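Local coordinates for DUF1116 domain-containing protein (Enterococcus faecalis, PDB 3CLQ), which is of unknown function but belongs to the AllG family, named for a subunit of oxamate carbamoyltransferase, at residues L152-D157 against K220-F225. Numbering follows the deposited sequence.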
loop_
_atom_site.group_PDB
_atom_site.type_symbol
_atom_site.label_atom_id
_atom_site.label_comp_id
_atom_site.label_asym_id
_atom_site.label_seq_id
_atom_site.Cartn_x
_atom_site.Cartn_y
_atom_site.Cartn_z
ATOM N N LEU B 152 2.151 7.934 27.177
ATOM C CA LEU B 152 2.805 9.191 26.859
ATOM C C LEU B 152 4.259 9.239 27.353
ATOM O O LEU B 152 5.135 9.793 26.678
ATOM C CB LEU B 152 2.032 10.358 27.470
ATOM C CG LEU B 152 0.958 11.008 26.612
ATOM C CD1 LEU B 152 1.297 12.478 26.503
ATOM C CD2 LEU B 152 0.898 10.418 25.215
ATOM N N ILE B 153 4.504 8.683 28.539
ATOM C CA ILE B 153 5.851 8.650 29.122
ATOM C C ILE B 153 6.746 7.640 28.409
ATOM O O ILE B 153 7.928 7.894 28.169
ATOM C CB ILE B 153 5.800 8.338 30.632
ATOM C CG1 ILE B 153 5.179 9.515 31.376
ATOM C CG2 ILE B 153 7.193 8.048 31.188
ATOM C CD1 ILE B 153 4.644 9.148 32.716
ATOM N N TRP B 154 6.161 6.499 28.065
ATOM C CA TRP B 154 6.831 5.489 27.271
ATOM C C TRP B 154 7.274 6.087 25.941
ATOM O O TRP B 154 8.400 5.885 25.494
ATOM C CB TRP B 154 5.888 4.317 27.040
ATOM C CG TRP B 154 6.483 3.210 26.227
ATOM C CD1 TRP B 154 7.208 2.151 26.689
ATOM C CD2 TRP B 154 6.388 3.042 24.805
ATOM N NE1 TRP B 154 7.579 1.341 25.643
ATOM C CE2 TRP B 154 7.087 1.866 24.477
ATOM C CE3 TRP B 154 5.789 3.776 23.779
ATOM C CZ2 TRP B 154 7.202 1.408 23.166
ATOM C CZ3 TRP B 154 5.905 3.314 22.476
ATOM C CH2 TRP B 154 6.603 2.147 22.186
HETATM N N MSE B 155 6.394 6.847 25.317
HETATM C CA MSE B 155 6.732 7.487 24.051
HETATM C C MSE B 155 7.808 8.563 24.161
HETATM O O MSE B 155 8.482 8.868 23.184
HETATM C CB MSE B 155 5.493 8.085 23.421
HETATM C CG MSE B 155 4.476 7.053 23.039
HETATM SE SE MSE B 155 2.924 7.981 22.363
HETATM C CE MSE B 155 3.486 8.330 20.517
ATOM N N ARG B 156 7.977 9.156 25.334
ATOM C CA ARG B 156 9.017 10.167 25.451
ATOM C C ARG B 156 10.285 9.632 26.106
ATOM O O ARG B 156 11.333 10.272 26.029
ATOM C CB ARG B 156 8.531 11.409 26.192
ATOM C CG ARG B 156 8.312 11.185 27.652
ATOM C CD ARG B 156 8.997 12.223 28.503
ATOM N NE ARG B 156 9.338 11.553 29.741
ATOM C CZ ARG B 156 8.702 11.702 30.896
ATOM N NH1 ARG B 156 7.695 12.558 31.033
ATOM N NH2 ARG B 156 9.107 10.989 31.924
ATOM N N ASP B 157 10.192 8.469 26.742
ATOM C CA ASP B 157 11.348 7.878 27.405
ATOM C C ASP B 157 12.049 6.906 26.477
ATOM O O ASP B 157 13.277 6.772 26.508
ATOM C CB ASP B 157 10.926 7.140 28.672
ATOM C CG ASP B 157 10.776 8.060 29.866
ATOM O OD1 ASP B 157 10.797 9.300 29.687
ATOM O OD2 ASP B 157 10.637 7.525 30.982
ATOM N N LYS B 220 11.442 -4.917 19.903
ATOM C CA LYS B 220 10.293 -5.805 19.842
ATOM C C LYS B 220 8.972 -5.120 20.215
ATOM O O LYS B 220 7.987 -5.175 19.455
ATOM C CB LYS B 220 10.533 -7.067 20.657
ATOM C CG LYS B 220 9.629 -8.203 20.244
ATOM C CD LYS B 220 8.542 -8.406 21.295
ATOM C CE LYS B 220 8.769 -9.680 22.083
ATOM N NZ LYS B 220 8.504 -10.861 21.233
ATOM N N GLU B 221 8.942 -4.443 21.354
ATOM C CA GLU B 221 7.705 -3.780 21.744
ATOM C C GLU B 221 7.385 -2.540 20.895
ATOM O O GLU B 221 6.209 -2.214 20.675
ATOM C CB GLU B 221 7.630 -3.535 23.260
ATOM C CG GLU B 221 8.155 -2.237 23.765
ATOM C CD GLU B 221 7.860 -2.064 25.265
ATOM O OE1 GLU B 221 8.776 -2.297 26.111
ATOM O OE2 GLU B 221 6.697 -1.708 25.602
ATOM N N VAL B 222 8.403 -1.881 20.360
ATOM C CA VAL B 222 8.127 -0.807 19.412
ATOM C C VAL B 222 7.468 -1.295 18.091
ATOM O O VAL B 222 6.627 -0.596 17.521
ATOM C CB VAL B 222 9.369 0.028 19.126
ATOM C CG1 VAL B 222 9.202 0.788 17.847
ATOM C CG2 VAL B 222 9.617 0.989 20.262
ATOM N N PHE B 223 7.819 -2.480 17.599
ATOM C CA PHE B 223 7.104 -2.992 16.439
ATOM C C PHE B 223 5.679 -3.331 16.828
ATOM O O PHE B 223 4.750 -3.112 16.055
ATOM C CB PHE B 223 7.753 -4.251 15.878
ATOM C CG PHE B 223 9.142 -4.047 15.380
ATOM C CD1 PHE B 223 9.422 -3.044 14.450
ATOM C CD2 PHE B 223 10.173 -4.872 15.824
ATOM C CE1 PHE B 223 10.708 -2.855 13.984
ATOM C CE2 PHE B 223 11.471 -4.702 15.351
ATOM C CZ PHE B 223 11.749 -3.693 14.440
ATOM N N GLU B 224 5.510 -3.885 18.022
ATOM C CA GLU B 224 4.186 -4.243 18.484
ATOM C C GLU B 224 3.326 -2.991 18.463
ATOM O O GLU B 224 2.173 -3.024 18.036
ATOM C CB GLU B 224 4.273 -4.765 19.895
ATOM C CG GLU B 224 3.333 -5.898 20.247
ATOM C CD GLU B 224 3.956 -6.805 21.336
ATOM O OE1 GLU B 224 4.454 -7.897 20.943
ATOM O OE2 GLU B 224 3.990 -6.413 22.544
ATOM N N PHE B 225 3.910 -1.888 18.915
ATOM C CA PHE B 225 3.252 -0.596 18.947
ATOM C C PHE B 225 2.957 -0.042 17.531
ATOM O O PHE B 225 1.863 0.482 17.251
ATOM C CB PHE B 225 4.130 0.374 19.748
ATOM C CG PHE B 225 3.597 1.779 19.829
ATOM C CD1 PHE B 225 2.769 2.165 20.883
ATOM C CD2 PHE B 225 3.948 2.722 18.883
ATOM C CE1 PHE B 225 2.284 3.476 20.986
ATOM C CE2 PHE B 225 3.458 4.027 18.969
ATOM C CZ PHE B 225 2.629 4.403 20.021
#
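One face of the F225 ring carries the six-membered ring of W154, whose CZ3 lies 3.7 Å from F225 CD1, displaced toward the rim. The planes are inclined by 41° with centroids 4.9 Å apart, an oblique aromatic pair. Round the indole, F225, V222 and E221 all approach obliquely: V222 CG2 is 3.8 Å from W154 CH2, and E221 meets the pyrrole part tip to tip, its OE2 3.2 Å from W154 NE1. Selenomethionine M155 makes an oblique Met-aromatic contact, SE 5.5 Å from the F225 ring centroid; its chain, bent at chi3 (82°), also brings CE within 4.0 Å of F225 CZ, an apolar touch. This is helix-helix packing within the AllG-type region: the axes of 152-157 and 220-225, on helices 146-168 and 216-226, cross at -125°, 12.8 Å apart at closest approach, and W154 and F225 supply most of the surface buried between them. Both side chains hold CG anti to the backbone N and pass each other in opposite directions. L159, further along helix 146-168, touches W154, V222 and F225, while M209 of helix 195-210 packs on V222. On helix 216-226, F223 and K220 reach T206 and Q211 of the second subunit.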